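Local atomic coordinates of TouB protein (Pseudomonas stutzeri, PDB entry 2INC), a protein that is the small ubiquitin-like component of toluene o-xylene monooxygenase and probably supports the oxidation of aromatic hydrocarbons by that enzyme complex. Residues C[21-24]-C[25-29]; C[59-62]-C[63-66]. All blocks are in the same frame, centred on the assembly; numbering follows the deposited sequence.

Contact 1 of 2, residues C[21-24]-C[25-29]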
ATOM      1  N   THR C  21      -0.621  34.283  57.023  1.00 49.40           N
ATOM      2  CA  THR C  21      -0.919  33.772  58.379  1.00 49.94           C
ATOM      3  C   THR C  21      -1.699  34.798  59.248  1.00 50.72           C
ATOM      4  O   THR C  21      -2.413  34.436  60.191  1.00 49.72           O
ATOM      5  CB  THR C  21       0.385  33.312  59.106  1.00 50.66           C
ATOM      6  OG1 THR C  21       1.382  34.348  59.034  1.00 51.81           O
ATOM      7  CG2 THR C  21       0.968  32.063  58.445  1.00 50.09           C
ATOM      8  N   GLU C  22      -1.603  36.067  58.865  1.00 50.97           N
ATOM      9  CA  GLU C  22      -2.349  37.149  59.517  1.00 52.19           C
ATOM     10  C   GLU C  22      -3.773  37.408  58.963  1.00 51.62           C
ATOM     11  O   GLU C  22      -4.537  38.189  59.540  1.00 52.13           O
ATOM     12  CB  GLU C  22      -1.499  38.426  59.469  1.00 52.83           C
ATOM     13  CG  GLU C  22      -0.122  38.269  60.126  1.00 56.36           C
ATOM     14  CD  GLU C  22      -0.218  37.624  61.515  1.00 62.58           C
ATOM     15  OE1 GLU C  22       0.489  36.602  61.772  1.00 65.34           O
ATOM     16  OE2 GLU C  22      -1.027  38.125  62.333  1.00 64.87           O
ATOM     17  N   ASP C  23      -4.133  36.787  57.844  1.00 49.70           N
ATOM     18  CA  ASP C  23      -5.456  36.975  57.297  1.00 49.28           C
ATOM     19  C   ASP C  23      -6.508  36.454  58.237  1.00 49.23           C
ATOM     20  O   ASP C  23      -6.322  35.447  58.922  1.00 48.83           O
ATOM     21  CB  ASP C  23      -5.617  36.282  55.928  1.00 49.40           C
ATOM     22  CG  ASP C  23      -4.802  36.949  54.841  1.00 52.33           C
ATOM     23  OD1 ASP C  23      -4.425  38.128  55.031  1.00 54.71           O
ATOM     24  OD2 ASP C  23      -4.518  36.305  53.791  1.00 54.07           O
ATOM     25  N   THR C  24      -7.606  37.191  58.293  1.00 49.04           N
ATOM     26  CA  THR C  24      -8.853  36.719  58.853  1.00 48.43           C
ATOM     27  C   THR C  24      -9.532  35.738  57.865  1.00 47.38           C
ATOM     28  O   THR C  24      -9.270  35.799  56.663  1.00 46.31           O
ATOM     29  CB  THR C  24      -9.750  37.946  58.977  1.00 49.52           C
ATOM     30  OG1 THR C  24      -9.188  38.823  59.978  1.00 52.00           O
ATOM     31  CG2 THR C  24     -11.077  37.559  59.419  1.00 50.10           C
ATOM     32  N   MET C  25     -10.469  34.906  58.332  1.00 46.46           N
ATOM     33  CA  MET C  25     -11.239  34.100  57.384  1.00 46.40           C
ATOM     34  C   MET C  25     -11.908  34.926  56.277  1.00 46.75           C
ATOM     35  O   MET C  25     -11.897  34.513  55.103  1.00 46.38           O
ATOM     36  CB  MET C  25     -12.224  33.179  58.090  1.00 47.25           C
ATOM     37  CG  MET C  25     -11.474  32.188  59.011  1.00 47.67           C
ATOM     38  SD  MET C  25     -10.272  31.128  58.110  1.00 51.63           S
ATOM     39  CE  MET C  25      -8.969  30.953  59.340  1.00 50.29           C
ATOM     40  N   ASP C  26     -12.440  36.098  56.636  1.00 45.87           N
ATOM     41  CA  ASP C  26     -13.014  37.006  55.665  1.00 46.50           C
ATOM     42  C   ASP C  26     -12.004  37.360  54.569  1.00 45.24           C
ATOM     43  O   ASP C  26     -12.364  37.429  53.374  1.00 45.27           O
ATOM     44  CB  ASP C  26     -13.482  38.318  56.362  1.00 47.66           C
ATOM     45  CG  ASP C  26     -14.868  38.198  56.986  1.00 50.88           C
ATOM     46  OD1 ASP C  26     -15.568  37.205  56.725  1.00 55.82           O
ATOM     47  OD2 ASP C  26     -15.290  39.118  57.729  1.00 56.81           O
ATOM     48  N   GLN C  27     -10.758  37.627  54.955  1.00 43.51           N
ATOM     49  CA  GLN C  27      -9.752  38.037  53.957  1.00 43.39           C
ATOM     50  C   GLN C  27      -9.237  36.826  53.141  1.00 43.83           C
ATOM     51  O   GLN C  27      -8.796  36.981  52.000  1.00 42.58           O
ATOM     52  CB  GLN C  27      -8.574  38.750  54.600  1.00 42.58           C
ATOM     53  CG  GLN C  27      -8.998  40.082  55.211  1.00 44.17           C
ATOM     54  CD  GLN C  27      -8.034  40.588  56.258  1.00 49.67           C
ATOM     55  OE1 GLN C  27      -7.651  39.859  57.191  1.00 50.28           O
ATOM     56  NE2 GLN C  27      -7.642  41.864  56.122  1.00 52.46           N
ATOM     57  N   VAL C  28      -9.294  35.642  53.754  1.00 43.82           N
ATOM     58  CA  VAL C  28      -9.002  34.403  53.017  1.00 44.43           C
ATOM     59  C   VAL C  28     -10.047  34.190  51.935  1.00 44.96           C
ATOM     60  O   VAL C  28      -9.692  33.943  50.782  1.00 45.64           O
ATOM     61  CB  VAL C  28      -8.951  33.199  53.961  1.00 44.05           C
ATOM     62  CG1 VAL C  28      -8.956  31.907  53.176  1.00 46.45           C
ATOM     63  CG2 VAL C  28      -7.697  33.275  54.816  1.00 44.56           C
ATOM     64  N   ALA C  29     -11.331  34.292  52.299  1.00 45.11           N
ATOM     65  CA  ALA C  29     -12.428  34.091  51.343  1.00 45.10           C
ATOM     66  C   ALA C  29     -12.320  35.070  50.179  1.00 45.86           C
ATOM     67  O   ALA C  29     -12.549  34.712  49.003  1.00 45.55           O
ATOM     68  CB  ALA C  29     -13.778  34.187  52.047  1.00 44.26           C
TER
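Thr24 and Gln27 meet at the start of helix 25-33, a local helix-end contact just after the loop that leaves strand 14-19. Gln27 folds its side chain back over the helix start: CG lies anti to its own carbonyl carbon (chi1 -66°) and the chain runs on extended, which carries OE1 to the backbone N of Thr24. That bond is short and nearly straight, with Thr24 N 2.9 Å from Gln27 OE1 and 175° at the hydrogen, and the donor sits in the carbonyl plane of the amide. Thr24 OG1 lies 3.3 Å from Gln27 OE1, a weak second bond that depends on the Thr24 side-chain placement and carries little weight. Since Thr24 is the N-cap and Gln27 the third helical residue, this is the half of a capping box in which the N3 side chain accepts the N-cap backbone NH. No capping bond from the Thr24 side chain is present in the model, but its rotamer is doubtful, because CG2 sits implausibly close to Arg62 O. Regular helix bonding then begins at Thr24 O, which accepts Val28 N at 2.9 Å (156° at the hydrogen). In the ubiquitin-like fold this helix packs across the sheet, and here Met25 touches Val51 and Ala29 touches Leu49 of strand 48-53. Alongside, Asp23 CB lies against Val28 CG2 at 3.8 Å and 4.1 Å from Gln27 CB, while its carboxylate leaves for Lys31 and the backbone N of Asp20. Asp26 instead bridges to Arg62; its negative charge would be expected to suit the positive end of the helix dipole.

Contact 2 of 2, residues C[59-62]-C[63-66]; sequences LFPR and GMIV
Met64 N donates to Pro61 O at 3.2 Å, the one hydrogen bond that closes this turn. The bond is bent, 139° at the hydrogen, and the donor stands well above the carbonyl plane of Pro61. With Arg62 and Gly63 at the corners, both in helical backbone conformation, Pro61 to Met64 form a type I beta turn, which reverses the chain as it leaves the short, weakly bonded strand 59-60, outermost in the sheet of this chain. Closing the turn brings the Met64 side chain back against the two residues before the corner. Its CB lies 3.3 Å from Pro61 O, and bends at chi2 and chi3 curl the chain until CE comes obliquely to within 3.4 Å of Phe60 CD1. The sulfur follows as a Met-aromatic contact, with Met64 SD 5.1 Å from the centre of the Phe60 ring and 48° off its normal. The methyl also lies against Pro61 CD, but that approach is tighter than normal packing, and Met64 chi1 (136°) is far from staggered, so the exact placement of CE is doubtful. Phe60 continues inward to Leu77 and Met25. Arg62 turns away from the turn's interior, its NE toward Asp26. Across the turn, then, Met64 makes apolar contact with Phe60 and Pro61 whose detail is uncertain, and the bent Met64 N to Pro61 O bond is the polar link.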
ATOM      1  N   LEU C  59     -16.491  24.820  60.718  1.00 55.87           N
ATOM      2  CA  LEU C  59     -16.702  26.203  60.300  1.00 55.25           C
ATOM      3  C   LEU C  59     -15.811  27.149  61.113  1.00 55.06           C
ATOM      4  O   LEU C  59     -15.796  27.078  62.342  1.00 54.84           O
ATOM      5  CB  LEU C  59     -18.186  26.544  60.452  1.00 54.73           C
ATOM      6  CG  LEU C  59     -18.757  27.856  59.949  1.00 55.85           C
ATOM      7  CD1 LEU C  59     -18.368  28.146  58.490  1.00 55.65           C
ATOM      8  CD2 LEU C  59     -20.295  27.810  60.122  1.00 55.72           C
ATOM      9  N   PHE C  60     -15.036  28.000  60.433  1.00 54.16           N
ATOM     10  CA  PHE C  60     -14.217  28.977  61.134  1.00 53.83           C
ATOM     11  C   PHE C  60     -14.980  30.312  61.227  1.00 53.85           C
ATOM     12  O   PHE C  60     -15.647  30.712  60.255  1.00 53.38           O
ATOM     13  CB  PHE C  60     -12.887  29.186  60.420  1.00 53.31           C
ATOM     14  CG  PHE C  60     -12.063  27.950  60.319  1.00 53.55           C
ATOM     15  CD1 PHE C  60     -11.681  27.265  61.466  1.00 52.55           C
ATOM     16  CD2 PHE C  60     -11.661  27.470  59.084  1.00 50.84           C
ATOM     17  CE1 PHE C  60     -10.925  26.103  61.402  1.00 53.14           C
ATOM     18  CE2 PHE C  60     -10.894  26.321  59.008  1.00 52.82           C
ATOM     19  CZ  PHE C  60     -10.523  25.639  60.180  1.00 53.22           C
ATOM     20  N   PRO C  61     -14.906  31.001  62.391  1.00 53.85           N
ATOM     21  CA  PRO C  61     -15.621  32.296  62.451  1.00 53.28           C
ATOM     22  C   PRO C  61     -14.955  33.331  61.553  1.00 53.17           C
ATOM     23  O   PRO C  61     -13.746  33.215  61.275  1.00 53.06           O
ATOM     24  CB  PRO C  61     -15.539  32.694  63.936  1.00 53.81           C
ATOM     25  CG  PRO C  61     -15.135  31.454  64.657  1.00 53.78           C
ATOM     26  CD  PRO C  61     -14.274  30.674  63.676  1.00 53.41           C
ATOM     27  N   ARG C  62     -15.731  34.331  61.114  1.00 52.33           N
ATOM     28  CA  ARG C  62     -15.265  35.310  60.114  1.00 51.38           C
ATOM     29  C   ARG C  62     -13.961  35.974  60.503  1.00 51.41           C
ATOM     30  O   ARG C  62     -13.125  36.230  59.647  1.00 49.74           O
ATOM     31  CB  ARG C  62     -16.340  36.377  59.788  1.00 51.17           C
ATOM     32  CG  ARG C  62     -17.609  35.787  59.188  1.00 50.85           C
ATOM     33  CD  ARG C  62     -18.666  36.822  58.915  1.00 50.85           C
ATOM     34  NE  ARG C  62     -18.167  37.805  57.967  1.00 53.96           N
ATOM     35  CZ  ARG C  62     -18.887  38.819  57.480  1.00 54.92           C
ATOM     36  NH1 ARG C  62     -20.134  38.973  57.871  1.00 52.50           N
ATOM     37  NH2 ARG C  62     -18.358  39.673  56.598  1.00 54.17           N
ATOM     38  N   GLY C  63     -13.774  36.231  61.801  1.00 52.34           N
ATOM     39  CA  GLY C  63     -12.671  37.079  62.289  1.00 53.37           C
ATOM     40  C   GLY C  63     -11.412  36.332  62.704  1.00 54.70           C
ATOM     41  O   GLY C  63     -10.327  36.925  62.845  1.00 54.89           O
ATOM     42  N   MET C  64     -11.572  35.022  62.871  1.00 54.93           N
ATOM     43  CA  MET C  64     -10.487  34.100  63.192  1.00 55.46           C
ATOM     44  C   MET C  64      -9.352  34.235  62.183  1.00 54.57           C
ATOM     45  O   MET C  64      -9.609  34.359  60.964  1.00 55.18           O
ATOM     46  CB  MET C  64     -11.084  32.698  63.218  1.00 55.83           C
ATOM     47  CG  MET C  64     -10.273  31.662  62.524  1.00 60.83           C
ATOM     48  SD  MET C  64      -9.771  30.334  63.600  1.00 66.35           S
ATOM     49  CE  MET C  64     -11.268  29.435  63.995  1.00 65.27           C
ATOM     50  N   ILE C  65      -8.109  34.264  62.657  1.00 53.64           N
ATOM     51  CA  ILE C  65      -6.986  34.450  61.720  1.00 53.17           C
ATOM     52  C   ILE C  65      -6.271  33.116  61.412  1.00 53.19           C
ATOM     53  O   ILE C  65      -6.332  32.158  62.207  1.00 52.15           O
ATOM     54  CB  ILE C  65      -5.963  35.599  62.124  1.00 53.22           C
ATOM     55  CG1 ILE C  65      -4.945  35.140  63.162  1.00 52.24           C
ATOM     56  CG2 ILE C  65      -6.706  36.868  62.605  1.00 53.74           C
ATOM     57  CD1 ILE C  65      -3.594  35.834  63.052  1.00 53.90           C
ATOM     58  N   VAL C  66      -5.633  33.070  60.243  1.00 52.97           N
ATOM     59  CA  VAL C  66      -5.063  31.818  59.701  1.00 53.78           C
ATOM     60  C   VAL C  66      -4.115  31.196  60.724  1.00 54.39           C
ATOM     61  O   VAL C  66      -4.214  30.000  61.006  1.00 54.22           O
ATOM     62  CB  VAL C  66      -4.294  32.058  58.373  1.00 53.68           C
ATOM     63  CG1 VAL C  66      -3.362  30.868  58.059  1.00 52.92           C
ATOM     64  CG2 VAL C  66      -5.263  32.299  57.237  1.00 53.08           C
TER

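How the contacts relate
Contact 1 precedes contact 2 along the chain, yet their centres lie only about 7 Å apart, on the same side of the chain's centre. The loop after strand 59-60 runs beside the start of helix 25-33, and the two are laced through their backbones: Asp23 O lies 2.8 Å from Val66 N, and Met25 N is 2.8 Å from Met64 O, both probable hydrogen bonds. Backbone bonding between Asp26 and Arg62 continues the seam, and the side chains of Met25 and Met64 touch beside it. Through it, the beginning of the helix is joined to the turn and loop that follow outer strand 59-60, within one ubiquitin-like domain.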